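Local coordinates for Nitrate/nitrite binding protein NrtA (Synechocystis sp., PDB 2G29), which binds nitrate in the periplasm as the substrate-binding protein of the NrtABCD ABC transporter, which takes up nitrate and probably also nitrite, at residues Ala266-Asp271 with Lys321-Asn326; Ala327-Lys332 with Gln380-Pro385; Leu259-Met264 with Arg368-Ala373; Tyr116-Leu121 with Glu364-Glu369. All coordinates share one frame; numbering follows the deposited sequence.

Contact 1: residues Ala266-Asp271 with Lys321-Asn326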
loop_
_atom_site.group_PDB
_atom_site.type_symbol
_atom_site.label_atom_id
_atom_site.label_comp_id
_atom_site.label_asym_id
_atom_site.label_seq_id
_atom_site.Cartn_x
_atom_site.Cartn_y
_atom_site.Cartn_z
ATOM N N ALA A 266 17.344 1.766 3.831
ATOM C CA ALA A 266 16.465 1.342 4.920
ATOM C C ALA A 266 15.646 0.146 4.470
ATOM O O ALA A 266 15.344 -0.761 5.270
ATOM C CB ALA A 266 15.553 2.490 5.352
ATOM N N GLN A 267 15.244 0.121 3.196
ATOM C CA GLN A 267 14.499 -1.028 2.682
ATOM C C GLN A 267 15.325 -2.318 2.747
ATOM O O GLN A 267 14.817 -3.369 3.096
ATOM C CB GLN A 267 14.060 -0.795 1.237
ATOM C CG GLN A 267 12.879 0.157 1.105
ATOM C CD GLN A 267 12.516 0.387 -0.346
ATOM O OE1 GLN A 267 13.350 0.831 -1.132
ATOM N NE2 GLN A 267 11.262 0.085 -0.710
ATOM N N GLN A 268 16.603 -2.221 2.377
ATOM C CA GLN A 268 17.487 -3.380 2.419
ATOM C C GLN A 268 17.638 -3.864 3.858
ATOM O O GLN A 268 17.657 -5.074 4.124
ATOM C CB GLN A 268 18.835 -2.984 1.826
ATOM C CG GLN A 268 18.768 -2.828 0.313
ATOM C CD GLN A 268 20.055 -2.311 -0.261
ATOM O OE1 GLN A 268 20.288 -1.108 -0.320
ATOM N NE2 GLN A 268 20.907 -3.222 -0.684
ATOM N N TRP A 269 17.735 -2.916 4.774
ATOM C CA TRP A 269 17.868 -3.248 6.197
ATOM C C TRP A 269 16.601 -3.950 6.704
ATOM O O TRP A 269 16.662 -4.997 7.349
ATOM C CB TRP A 269 18.084 -1.990 7.010
ATOM C CG TRP A 269 18.464 -2.283 8.453
ATOM C CD1 TRP A 269 19.722 -2.513 8.935
ATOM C CD2 TRP A 269 17.576 -2.421 9.564
ATOM N NE1 TRP A 269 19.675 -2.784 10.279
ATOM C CE2 TRP A 269 18.371 -2.729 10.696
ATOM C CE3 TRP A 269 16.181 -2.313 9.720
ATOM C CZ2 TRP A 269 17.821 -2.933 11.961
ATOM C CZ3 TRP A 269 15.636 -2.517 10.981
ATOM C CH2 TRP A 269 16.456 -2.820 12.090
ATOM N N CYS A 270 15.440 -3.346 6.435
ATOM C CA CYS A 270 14.179 -3.936 6.868
ATOM C C CYS A 270 13.878 -5.305 6.265
ATOM O O CYS A 270 13.177 -6.117 6.856
ATOM C CB CYS A 270 13.013 -3.013 6.509
ATOM S SG CYS A 270 12.894 -1.500 7.409
ATOM N N ASP A 271 14.382 -5.554 5.070
ATOM C CA ASP A 271 14.125 -6.813 4.383
ATOM C C ASP A 271 14.887 -8.018 4.926
ATOM O O ASP A 271 14.557 -9.136 4.594
ATOM C CB ASP A 271 14.446 -6.631 2.893
ATOM C CG ASP A 271 13.501 -7.384 1.988
ATOM O OD1 ASP A 271 12.281 -7.355 2.261
ATOM O OD2 ASP A 271 13.977 -7.996 1.001
ATOM N N LYS A 321 7.534 -7.551 1.524
ATOM C CA LYS A 321 8.908 -7.512 1.034
ATOM C C LYS A 321 9.206 -6.073 0.668
ATOM O O LYS A 321 8.363 -5.399 0.052
ATOM C CB LYS A 321 9.061 -8.407 -0.203
ATOM C CG LYS A 321 8.878 -9.879 0.048
ATOM C CD LYS A 321 8.720 -10.586 -1.301
ATOM C CE LYS A 321 8.509 -12.088 -1.117
ATOM N NZ LYS A 321 8.237 -12.804 -2.391
ATOM N N TYR A 322 10.416 -5.622 0.998
ATOM C CA TYR A 322 10.859 -4.252 0.769
ATOM C C TYR A 322 12.022 -4.163 -0.200
ATOM O O TYR A 322 12.381 -3.089 -0.607
ATOM C CB TYR A 322 11.299 -3.577 2.099
ATOM C CG TYR A 322 10.299 -3.764 3.219
ATOM C CD1 TYR A 322 10.587 -4.600 4.308
ATOM C CD2 TYR A 322 9.028 -3.190 3.152
ATOM C CE1 TYR A 322 9.636 -4.868 5.288
ATOM C CE2 TYR A 322 8.077 -3.448 4.128
ATOM C CZ TYR A 322 8.381 -4.292 5.189
ATOM O OH TYR A 322 7.435 -4.616 6.135
ATOM N N TRP A 323 12.606 -5.299 -0.564
ATOM C CA TRP A 323 13.751 -5.255 -1.455
ATOM C C TRP A 323 13.880 -6.493 -2.326
ATOM O O TRP A 323 14.070 -6.371 -3.532
ATOM C CB TRP A 323 15.025 -5.065 -0.637
ATOM C CG TRP A 323 16.178 -4.705 -1.494
ATOM C CD1 TRP A 323 17.236 -5.516 -1.866
ATOM C CD2 TRP A 323 16.431 -3.436 -2.064
ATOM N NE1 TRP A 323 18.125 -4.803 -2.633
ATOM C CE2 TRP A 323 17.657 -3.527 -2.777
ATOM C CE3 TRP A 323 15.739 -2.223 -2.059
ATOM C CZ2 TRP A 323 18.191 -2.455 -3.452
ATOM C CZ3 TRP A 323 16.269 -1.165 -2.732
ATOM C CH2 TRP A 323 17.480 -1.279 -3.428
ATOM N N VAL A 324 13.768 -7.686 -1.740
ATOM C CA VAL A 324 13.886 -8.918 -2.530
ATOM C C VAL A 324 12.819 -8.970 -3.630
ATOM O O VAL A 324 11.741 -8.369 -3.493
ATOM C CB VAL A 324 13.762 -10.202 -1.624
ATOM C CG1 VAL A 324 12.379 -10.318 -1.058
ATOM C CG2 VAL A 324 14.102 -11.463 -2.413
ATOM N N ASP A 325 13.121 -9.672 -4.720
ATOM C CA ASP A 325 12.193 -9.808 -5.832
ATOM C C ASP A 325 11.833 -8.439 -6.429
ATOM O O ASP A 325 10.683 -8.206 -6.808
ATOM C CB ASP A 325 10.936 -10.590 -5.391
ATOM C CG ASP A 325 11.288 -11.976 -4.842
ATOM O OD1 ASP A 325 12.147 -12.648 -5.461
ATOM O OD2 ASP A 325 10.728 -12.396 -3.802
ATOM N N ASN A 326 12.828 -7.549 -6.503
ATOM C CA ASN A 326 12.665 -6.208 -7.096
ATOM C C ASN A 326 11.544 -5.392 -6.470
ATOM O O ASN A 326 11.031 -4.449 -7.085
ATOM C CB ASN A 326 12.408 -6.335 -8.600
ATOM C CG ASN A 326 13.484 -7.150 -9.308
ATOM O OD1 ASN A 326 13.189 -8.158 -9.940
ATOM N ND2 ASN A 326 14.722 -6.709 -9.205
#
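The carboxylate of Asp271, near the C-terminal end of helix 253-271, takes two backbone N-H groups of loop 321-326. Tyr322 N points at OD1, 2.8 Å away and almost straight (177°), while Val324 N reaches OD2, also at 2.8 Å. Both donors arrive from above the carboxylate plane, one for each oxygen. One turn back, Gln268 lies flat against Trp323: its CG sits 3.4 Å from the centroid of the indole five-membered ring, a CH-pi contact over the face, the amide and indole planes 19° apart. Trp323 CG is anti to the backbone N (chi1 -167°), which carries the indole alongside the helix, and a bond from NE1 to Gln380 OE1 helps to fix its rotation. Gln267 OE1 meets the indole edge in plane, its amide held by Ser328 and the Arg120 and Leu121 carbonyls. Cys270 CB packs on Tyr322 CD1 at 3.6 Å, and Tyr322 OH bonds to Gln320. The contact fastens the loop before helix 332-344 to helix 253-271, its Tyr322 side chain about 8 Å from those of nitrate-binding Lys240 and Gln126. Helix 46-53 packs on Gln267 through Pro47 and on Cys270 through Ile50, and strand 115-120 ends beside Gln267.

Contact 2: residues Ala327-Lys332 with Gln380-Pro385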
loop_
_atom_site.group_PDB
_atom_site.type_symbol
_atom_site.label_atom_id
_atom_site.label_comp_id
_atom_site.label_asym_id
_atom_site.label_seq_id
_atom_site.Cartn_x
_atom_site.Cartn_y
_atom_site.Cartn_z
ATOM N N ALA A 327 11.186 -5.705 -5.237
ATOM C CA ALA A 327 10.082 -5.014 -4.545
ATOM C C ALA A 327 10.074 -3.485 -4.562
ATOM O O ALA A 327 9.017 -2.859 -4.654
ATOM C CB ALA A 327 10.028 -5.479 -3.094
ATOM N N SER A 328 11.250 -2.889 -4.426
ATOM C CA SER A 328 11.379 -1.454 -4.388
ATOM C C SER A 328 11.265 -0.784 -5.756
ATOM O O SER A 328 10.851 0.362 -5.869
ATOM C CB SER A 328 12.722 -1.123 -3.741
ATOM O OG SER A 328 12.934 0.256 -3.689
ATOM N N TYR A 329 11.615 -1.495 -6.821
ATOM C CA TYR A 329 11.553 -0.874 -8.152
ATOM C C TYR A 329 10.100 -0.579 -8.508
ATOM O O TYR A 329 9.275 -1.477 -8.536
ATOM C CB TYR A 329 12.193 -1.793 -9.190
ATOM C CG TYR A 329 12.164 -1.182 -10.571
ATOM C CD1 TYR A 329 13.016 -0.138 -10.913
ATOM C CD2 TYR A 329 11.256 -1.625 -11.527
ATOM C CE1 TYR A 329 12.961 0.454 -12.173
ATOM C CE2 TYR A 329 11.186 -1.053 -12.791
ATOM C CZ TYR A 329 12.038 -0.013 -13.113
ATOM O OH TYR A 329 11.964 0.517 -14.378
ATOM N N PRO A 330 9.770 0.693 -8.783
ATOM C CA PRO A 330 8.385 1.071 -9.109
ATOM C C PRO A 330 8.022 0.813 -10.556
ATOM O O PRO A 330 8.152 1.662 -11.416
ATOM C CB PRO A 330 8.337 2.545 -8.735
ATOM C CG PRO A 330 9.727 3.038 -9.131
ATOM C CD PRO A 330 10.660 1.868 -8.745
ATOM N N TYR A 331 7.598 -0.413 -10.817
ATOM C CA TYR A 331 7.225 -0.783 -12.177
ATOM C C TYR A 331 6.077 0.084 -12.699
ATOM O O TYR A 331 5.019 0.236 -12.050
ATOM C CB TYR A 331 6.785 -2.256 -12.241
ATOM C CG TYR A 331 7.896 -3.278 -12.098
ATOM C CD1 TYR A 331 8.146 -3.878 -10.879
ATOM C CD2 TYR A 331 8.687 -3.640 -13.200
ATOM C CE1 TYR A 331 9.150 -4.834 -10.734
ATOM C CE2 TYR A 331 9.692 -4.588 -13.056
ATOM C CZ TYR A 331 9.911 -5.180 -11.833
ATOM O OH TYR A 331 10.878 -6.173 -11.692
ATOM N N LYS A 332 6.282 0.645 -13.880
ATOM C CA LYS A 332 5.222 1.431 -14.527
ATOM C C LYS A 332 4.013 0.527 -14.864
ATOM O O LYS A 332 2.881 1.002 -14.830
ATOM C CB LYS A 332 5.754 2.089 -15.805
ATOM C CG LYS A 332 6.674 3.283 -15.565
ATOM C CD LYS A 332 7.187 3.862 -16.860
ATOM C CE LYS A 332 7.867 5.173 -16.615
ATOM N NZ LYS A 332 8.306 5.800 -17.920
ATOM N N GLN A 380 19.703 -6.836 -9.750
ATOM C CA GLN A 380 18.640 -6.363 -8.868
ATOM C C GLN A 380 18.008 -5.080 -9.411
ATOM O O GLN A 380 17.119 -4.511 -8.786
ATOM C CB GLN A 380 19.191 -6.117 -7.462
ATOM C CG GLN A 380 19.416 -7.405 -6.667
ATOM C CD GLN A 380 20.070 -7.157 -5.322
ATOM O OE1 GLN A 380 19.827 -6.138 -4.674
ATOM N NE2 GLN A 380 20.900 -8.098 -4.890
ATOM N N ILE A 381 18.486 -4.627 -10.562
ATOM C CA ILE A 381 17.947 -3.435 -11.220
ATOM C C ILE A 381 17.238 -3.903 -12.495
ATOM O O ILE A 381 17.881 -4.276 -13.478
ATOM C CB ILE A 381 19.057 -2.431 -11.597
ATOM C CG1 ILE A 381 19.704 -1.885 -10.323
ATOM C CG2 ILE A 381 18.466 -1.289 -12.451
ATOM C CD1 ILE A 381 20.878 -0.964 -10.561
ATOM N N PRO A 382 15.894 -3.880 -12.502
ATOM C CA PRO A 382 15.122 -4.315 -13.673
ATOM C C PRO A 382 15.508 -3.615 -14.974
ATOM O O PRO A 382 15.751 -2.399 -14.985
ATOM C CB PRO A 382 13.680 -4.004 -13.275
ATOM C CG PRO A 382 13.708 -4.164 -11.763
ATOM C CD PRO A 382 14.997 -3.469 -11.401
ATOM N N SER A 383 15.530 -4.397 -16.053
ATOM C CA SER A 383 15.878 -3.934 -17.400
ATOM C C SER A 383 14.703 -3.287 -18.108
ATOM O O SER A 383 14.868 -2.669 -19.163
ATOM C CB SER A 383 16.366 -5.105 -18.262
ATOM O OG SER A 383 17.674 -5.488 -17.877
ATOM N N SER A 384 13.507 -3.457 -17.556
ATOM C CA SER A 384 12.348 -2.844 -18.191
ATOM C C SER A 384 11.355 -2.349 -17.152
ATOM O O SER A 384 11.281 -2.881 -16.059
ATOM C CB SER A 384 11.642 -3.839 -19.109
ATOM O OG SER A 384 10.943 -4.819 -18.386
ATOM N N PRO A 385 10.576 -1.319 -17.494
ATOM C CA PRO A 385 9.585 -0.762 -16.573
ATOM C C PRO A 385 8.351 -1.626 -16.447
ATOM O O PRO A 385 7.438 -1.271 -15.720
ATOM C CB PRO A 385 9.268 0.611 -17.173
ATOM C CG PRO A 385 10.455 0.908 -18.021
ATOM C CD PRO A 385 10.749 -0.435 -18.653
HETATM O O HOH W 1 14.010 -0.567 -16.163
#
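This is a loop-to-loop contact built from prolines and tyrosines, between the chain leading into helix 332-344 and the irregular segment after helix 364-373, away from the nitrate site. Pro382 and Pro385 supply most of the surface from 380-385. Pro382 CG comes over one face of the Tyr329 ring, 3.9 Å from the centroid, in a CH-pi contact, and the same atom lies 3.5 Å from Tyr331 OH. Tyr329 CG is anti to the backbone N (chi1 -179°), whereas Tyr331 CG lies beside its own N (chi1 -72°). The two rings meet with Tyr329 CD2 poised over the centre of the Tyr331 ring; Pro330, between them in sequence, is the centre of an inverse gamma turn. At the far tip of Tyr329, OH sits 3.5 Å from Pro385 CA, which approaches at the ring edge. A water donates to Tyr329 OH and to Pro382 O, tying the phenol to the facing backbone; Glu364 OE1 is a further partner of that hydroxyl. Beyond the N-cap residue Tyr331, Lys332 N makes a weak, bent hydrogen bond to Pro385 O, at 2.9 Å and 118°. The aliphatic part of Lys332 runs beside the Pro385 ring before its NZ reaches Asp359. Adhesion therefore comes mostly from apolar packing of proline rings against the tyrosines and the Lys332 chain, with a bridging water and one poor backbone bond as the polar part.

Contact 3: residues Leu259-Met264 with Arg368-Ala373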
loop_
_atom_site.group_PDB
_atom_site.type_symbol
_atom_site.label_atom_id
_atom_site.label_comp_id
_atom_site.label_asym_id
_atom_site.label_seq_id
_atom_site.Cartn_x
_atom_site.Cartn_y
_atom_site.Cartn_z
ATOM N N LEU A 259 17.274 11.494 -0.278
ATOM C CA LEU A 259 16.177 10.821 0.439
ATOM C C LEU A 259 15.953 9.420 -0.139
ATOM O O LEU A 259 15.734 8.460 0.614
ATOM C CB LEU A 259 14.859 11.592 0.313
ATOM C CG LEU A 259 14.674 12.888 1.072
ATOM C CD1 LEU A 259 13.265 13.393 0.736
ATOM C CD2 LEU A 259 14.828 12.655 2.585
ATOM N N LEU A 260 15.964 9.302 -1.476
ATOM C CA LEU A 260 15.736 8.029 -2.132
ATOM C C LEU A 260 16.788 7.012 -1.750
ATOM O O LEU A 260 16.472 5.890 -1.466
ATOM C CB LEU A 260 15.686 8.200 -3.654
ATOM C CG LEU A 260 14.503 7.652 -4.447
ATOM C CD1 LEU A 260 14.913 7.592 -5.910
ATOM C CD2 LEU A 260 13.990 6.297 -3.926
ATOM N N MET A 261 18.060 7.421 -1.750
ATOM C CA MET A 261 19.109 6.476 -1.379
ATOM C C MET A 261 18.943 6.065 0.089
ATOM O O MET A 261 19.139 4.895 0.412
ATOM C CB MET A 261 20.491 7.094 -1.609
ATOM C CG MET A 261 20.761 7.332 -3.103
ATOM S SD MET A 261 22.481 7.872 -3.472
ATOM C CE MET A 261 22.438 9.344 -2.773
ATOM N N ALA A 262 18.580 7.000 0.960
ATOM C CA ALA A 262 18.370 6.660 2.366
ATOM C C ALA A 262 17.229 5.658 2.496
ATOM O O ALA A 262 17.334 4.685 3.248
ATOM C CB ALA A 262 18.057 7.897 3.165
ATOM N N VAL A 263 16.148 5.880 1.742
ATOM C CA VAL A 263 15.016 4.943 1.802
ATOM C C VAL A 263 15.395 3.549 1.255
ATOM O O VAL A 263 14.986 2.528 1.790
ATOM C CB VAL A 263 13.798 5.526 1.030
ATOM C CG1 VAL A 263 12.704 4.457 0.827
ATOM C CG2 VAL A 263 13.194 6.696 1.843
ATOM N N MET A 264 16.180 3.493 0.185
ATOM C CA MET A 264 16.612 2.220 -0.363
ATOM C C MET A 264 17.466 1.433 0.642
ATOM O O MET A 264 17.316 0.212 0.786
ATOM C CB MET A 264 17.460 2.453 -1.601
ATOM C CG MET A 264 16.684 2.866 -2.788
ATOM S SD MET A 264 17.801 3.143 -4.189
ATOM C CE MET A 264 16.627 3.543 -5.310
ATOM N N ARG A 368 16.489 4.212 -10.696
ATOM C CA ARG A 368 17.694 3.611 -11.290
ATOM C C ARG A 368 18.933 4.458 -11.035
ATOM O O ARG A 368 20.015 3.894 -10.805
ATOM C CB ARG A 368 17.505 3.387 -12.796
ATOM C CG ARG A 368 16.617 2.187 -13.124
ATOM C CD ARG A 368 16.562 1.954 -14.654
ATOM N NE ARG A 368 15.700 2.913 -15.334
ATOM C CZ ARG A 368 16.099 3.758 -16.274
ATOM N NH1 ARG A 368 17.379 3.777 -16.675
ATOM N NH2 ARG A 368 15.234 4.617 -16.802
ATOM N N GLU A 369 18.807 5.786 -11.069
ATOM C CA GLU A 369 19.986 6.624 -10.814
ATOM C C GLU A 369 20.466 6.442 -9.388
ATOM O O GLU A 369 21.676 6.332 -9.138
ATOM C CB GLU A 369 19.668 8.087 -11.106
ATOM C CG GLU A 369 19.596 8.321 -12.625
ATOM C CD GLU A 369 18.812 9.545 -13.031
ATOM O OE1 GLU A 369 18.630 10.455 -12.189
ATOM O OE2 GLU A 369 18.383 9.598 -14.214
ATOM N N ALA A 370 19.538 6.355 -8.440
ATOM C CA ALA A 370 19.932 6.161 -7.054
ATOM C C ALA A 370 20.513 4.778 -6.821
ATOM O O ALA A 370 21.485 4.632 -6.076
ATOM C CB ALA A 370 18.710 6.391 -6.147
ATOM N N ALA A 371 19.930 3.746 -7.417
ATOM C CA ALA A 371 20.451 2.391 -7.210
ATOM C C ALA A 371 21.854 2.255 -7.818
ATOM O O ALA A 371 22.708 1.520 -7.286
ATOM C CB ALA A 371 19.507 1.348 -7.814
ATOM N N GLN A 372 22.085 2.956 -8.924
ATOM C CA GLN A 372 23.396 2.918 -9.580
ATOM C C GLN A 372 24.425 3.586 -8.677
ATOM O O GLN A 372 25.547 3.080 -8.505
ATOM C CB GLN A 372 23.353 3.652 -10.922
ATOM C CG GLN A 372 22.599 2.908 -11.994
ATOM C CD GLN A 372 22.062 3.827 -13.091
ATOM O OE1 GLN A 372 22.812 4.427 -13.839
ATOM N NE2 GLN A 372 20.743 3.945 -13.164
ATOM N N ALA A 373 24.062 4.729 -8.113
ATOM C CA ALA A 373 24.957 5.453 -7.212
ATOM C C ALA A 373 25.349 4.518 -6.056
ATOM O O ALA A 373 26.506 4.471 -5.650
ATOM C CB ALA A 373 24.279 6.687 -6.694
#
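Met264 runs out from helix 253-271 as a fully extended chain toward helix 364-373. Its CB points at the other helix, CG is anti to the carbonyl carbon (chi1 -74°), and chi2 and chi3, both near 180°, keep the rest straight. SD is the first atom to arrive, 3.9 Å from Ala371 N and equally near Ala370 CB. The terminal CE then closes on Ala370 CB at 3.6 Å, the shortest approach between the two segments. Ala370 is where the packing converges: Met261 CG touches the same methyl at 3.8 Å and Leu260 CD1 at 4.0 Å, so three side chains converge on this small residue. Met261 bends at chi3 (-68°), and its SD passes Ala373 CB at 3.9 Å on the more exposed flank. The axes of 259-264 and 368-373 cross at -66° and come within 9.4 Å, short alanines facing long flexible residues. Behind the interface, Leu260 also packs on Leu118 and Ala119 of strand 115-120. Late helix 364-373 is thus packed on helix 253-271, away from the nitrate site, through methyl, methylene and thioether groups whose cohesion depends on close fit rather than directed bonds.

Contact 4: residues Tyr116-Leu121 with Glu364-Glu369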
loop_
_atom_site.group_PDB
_atom_site.type_symbol
_atom_site.label_atom_id
_atom_site.label_comp_id
_atom_site.label_asym_id
_atom_site.label_seq_id
_atom_site.Cartn_x
_atom_site.Cartn_y
_atom_site.Cartn_z
ATOM N N TYR A 116 5.223 12.739 -7.780
ATOM C CA TYR A 116 6.033 11.698 -8.410
ATOM C C TYR A 116 6.078 10.481 -7.488
ATOM O O TYR A 116 5.935 10.607 -6.281
ATOM C CB TYR A 116 7.492 12.121 -8.559
ATOM C CG TYR A 116 7.795 13.232 -9.492
ATOM C CD1 TYR A 116 7.254 13.261 -10.771
ATOM C CD2 TYR A 116 8.654 14.251 -9.104
ATOM C CE1 TYR A 116 7.558 14.312 -11.651
ATOM C CE2 TYR A 116 8.981 15.273 -9.973
ATOM C CZ TYR A 116 8.419 15.300 -11.239
ATOM O OH TYR A 116 8.679 16.328 -12.125
ATOM N N ILE A 117 6.274 9.309 -8.085
ATOM C CA ILE A 117 6.519 8.108 -7.297
ATOM C C ILE A 117 8.013 7.828 -7.532
ATOM O O ILE A 117 8.481 7.632 -8.667
ATOM C CB ILE A 117 5.649 6.929 -7.743
ATOM C CG1 ILE A 117 4.223 7.155 -7.266
ATOM C CG2 ILE A 117 6.242 5.608 -7.201
ATOM C CD1 ILE A 117 3.268 6.034 -7.776
ATOM N N LEU A 118 8.754 7.829 -6.427
ATOM C CA LEU A 118 10.216 7.608 -6.474
ATOM C C LEU A 118 10.606 6.159 -6.255
ATOM O O LEU A 118 11.666 5.732 -6.713
ATOM C CB LEU A 118 10.919 8.456 -5.419
ATOM C CG LEU A 118 10.618 9.958 -5.526
ATOM C CD1 LEU A 118 11.393 10.678 -4.400
ATOM C CD2 LEU A 118 10.974 10.500 -6.887
ATOM N N ALA A 119 9.756 5.403 -5.568
ATOM C CA ALA A 119 10.021 4.001 -5.302
ATOM C C ALA A 119 8.737 3.326 -4.869
ATOM O O ALA A 119 7.759 3.998 -4.473
ATOM C CB ALA A 119 11.046 3.881 -4.176
ATOM N N ARG A 120 8.743 2.008 -4.903
ATOM C CA ARG A 120 7.617 1.239 -4.353
ATOM C C ARG A 120 8.170 0.905 -2.957
ATOM O O ARG A 120 9.289 0.383 -2.844
ATOM C CB ARG A 120 7.359 -0.069 -5.132
ATOM C CG ARG A 120 6.032 -0.758 -4.794
ATOM C CD ARG A 120 4.874 0.022 -5.426
ATOM N NE ARG A 120 5.012 -0.035 -6.882
ATOM C CZ ARG A 120 4.570 0.882 -7.755
ATOM N NH1 ARG A 120 3.902 1.974 -7.353
ATOM N NH2 ARG A 120 4.881 0.768 -9.051
ATOM N N LEU A 121 7.440 1.235 -1.897
ATOM C CA LEU A 121 7.919 0.907 -0.554
ATOM C C LEU A 121 7.851 -0.596 -0.253
ATOM O O LEU A 121 8.737 -1.139 0.425
ATOM C CB LEU A 121 7.132 1.701 0.503
ATOM C CG LEU A 121 7.613 3.140 0.687
ATOM C CD1 LEU A 121 6.712 3.873 1.647
ATOM C CD2 LEU A 121 9.051 3.144 1.243
ATOM N N GLU A 364 10.751 5.974 -12.113
ATOM C CA GLU A 364 11.660 4.814 -12.053
ATOM C C GLU A 364 13.055 5.239 -12.545
ATOM O O GLU A 364 14.046 4.563 -12.226
ATOM C CB GLU A 364 11.095 3.646 -12.892
ATOM C CG GLU A 364 10.923 3.946 -14.401
ATOM C CD GLU A 364 12.199 3.773 -15.177
ATOM O OE1 GLU A 364 12.937 2.801 -14.915
ATOM O OE2 GLU A 364 12.426 4.581 -16.112
ATOM N N ASP A 365 13.126 6.297 -13.346
ATOM C CA ASP A 365 14.427 6.801 -13.816
ATOM C C ASP A 365 15.239 7.309 -12.615
ATOM O O ASP A 365 16.443 7.056 -12.540
ATOM C CB ASP A 365 14.275 7.921 -14.868
ATOM C CG ASP A 365 13.476 9.124 -14.363
ATOM O OD1 ASP A 365 12.393 8.948 -13.767
ATOM O OD2 ASP A 365 13.953 10.259 -14.592
ATOM N N LEU A 366 14.608 8.020 -11.681
ATOM C CA LEU A 366 15.291 8.482 -10.465
ATOM C C LEU A 366 15.677 7.265 -9.606
ATOM O O LEU A 366 16.737 7.261 -8.962
ATOM C CB LEU A 366 14.383 9.447 -9.674
ATOM C CG LEU A 366 14.072 10.748 -10.404
ATOM C CD1 LEU A 366 13.290 11.694 -9.527
ATOM C CD2 LEU A 366 15.424 11.423 -10.763
ATOM N N TRP A 367 14.840 6.219 -9.594
ATOM C CA TRP A 367 15.159 5.040 -8.821
ATOM C C TRP A 367 16.417 4.389 -9.374
ATOM O O TRP A 367 17.331 4.051 -8.605
ATOM C CB TRP A 367 13.959 4.060 -8.815
ATOM C CG TRP A 367 14.117 2.882 -7.863
ATOM C CD1 TRP A 367 13.550 2.760 -6.623
ATOM C CD2 TRP A 367 14.874 1.670 -8.078
ATOM N NE1 TRP A 367 13.904 1.567 -6.047
ATOM C CE2 TRP A 367 14.703 0.871 -6.920
ATOM C CE3 TRP A 367 15.668 1.183 -9.132
ATOM C CZ2 TRP A 367 15.300 -0.398 -6.777
ATOM C CZ3 TRP A 367 16.266 -0.077 -8.998
ATOM C CH2 TRP A 367 16.073 -0.855 -7.824
ATOM N N ARG A 368 16.489 4.212 -10.696
ATOM C CA ARG A 368 17.694 3.611 -11.290
ATOM C C ARG A 368 18.933 4.458 -11.035
ATOM O O ARG A 368 20.015 3.894 -10.805
ATOM C CB ARG A 368 17.505 3.387 -12.796
ATOM C CG ARG A 368 16.617 2.187 -13.124
ATOM C CD ARG A 368 16.562 1.954 -14.654
ATOM N NE ARG A 368 15.700 2.913 -15.334
ATOM C CZ ARG A 368 16.099 3.758 -16.274
ATOM N NH1 ARG A 368 17.379 3.777 -16.675
ATOM N NH2 ARG A 368 15.234 4.617 -16.802
ATOM N N GLU A 369 18.807 5.786 -11.069
ATOM C CA GLU A 369 19.986 6.624 -10.814
ATOM C C GLU A 369 20.466 6.442 -9.388
ATOM O O GLU A 369 21.676 6.332 -9.138
ATOM C CB GLU A 369 19.668 8.087 -11.106
ATOM C CG GLU A 369 19.596 8.321 -12.625
ATOM C CD GLU A 369 18.812 9.545 -13.031
ATOM O OE1 GLU A 369 18.630 10.455 -12.189
ATOM O OE2 GLU A 369 18.383 9.598 -14.214
#
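Strand 116-120 runs beneath the first turns of helix 364-373, their N-to-C directions 46° apart and their axes 6.9 Å apart at the closest point. Leu118 lies nearest the helix, its CA 6.0 Å from that of Trp367. Trp367 CG is anti to the backbone N (chi1 -171°), which lays the indole alongside the strand with its edge toward it. Two groups meet that edge in plane: Leu118 O, 3.5 Å from CD1, and Ala119 CB, 3.7 Å from the same carbon. Leu118 O is buried here without a polar partner; indole NE1 is satisfied by Ser328, and Tyr329 meets the indole edge-to-face. One position back, Leu366 CD1 touches Leu118 CD2 at 3.7 Å, the two leucines crossing obliquely. On the helix itself Arg368 grips Glu364 side-on, NE to OE1 and NH2 to OE2, both oxygens lying close to the guanidinium plane; OE1 also bonds Tyr329 OH. The strand's backbone pairs with Phe242 and Met244 of strand 240-245, and Leu260 of helix 253-271 packs on both Leu118 and Ala119. A helix from late in the chain thus covers an outermost strand of a mixed five-stranded sheet, in the two-domain alpha/beta architecture of periplasmic solute-binding proteins.

Contacts 3 and 4 are the buried pair. They share helix 364-373, which meets helix 253-271 in one and strand 115-120 in the other, and both rest on apolar packing. Contacts 1 and 2 are only partly buried and involve loops, so backbone polar groups count for more: a carboxylate receives amides in contact 1, while a water and a weak bond supplement proline-tyrosine packing in contact 2. Helix 253-271 serves contacts 1 and 3 at successive turns. Contacts 2 and 4 are joined through the backbone, Ser328 O lying 2.8 Å from Arg120 N in a probable hydrogen bond. Contact 1 lies nearest the nitrate site, through the side chain of Tyr322.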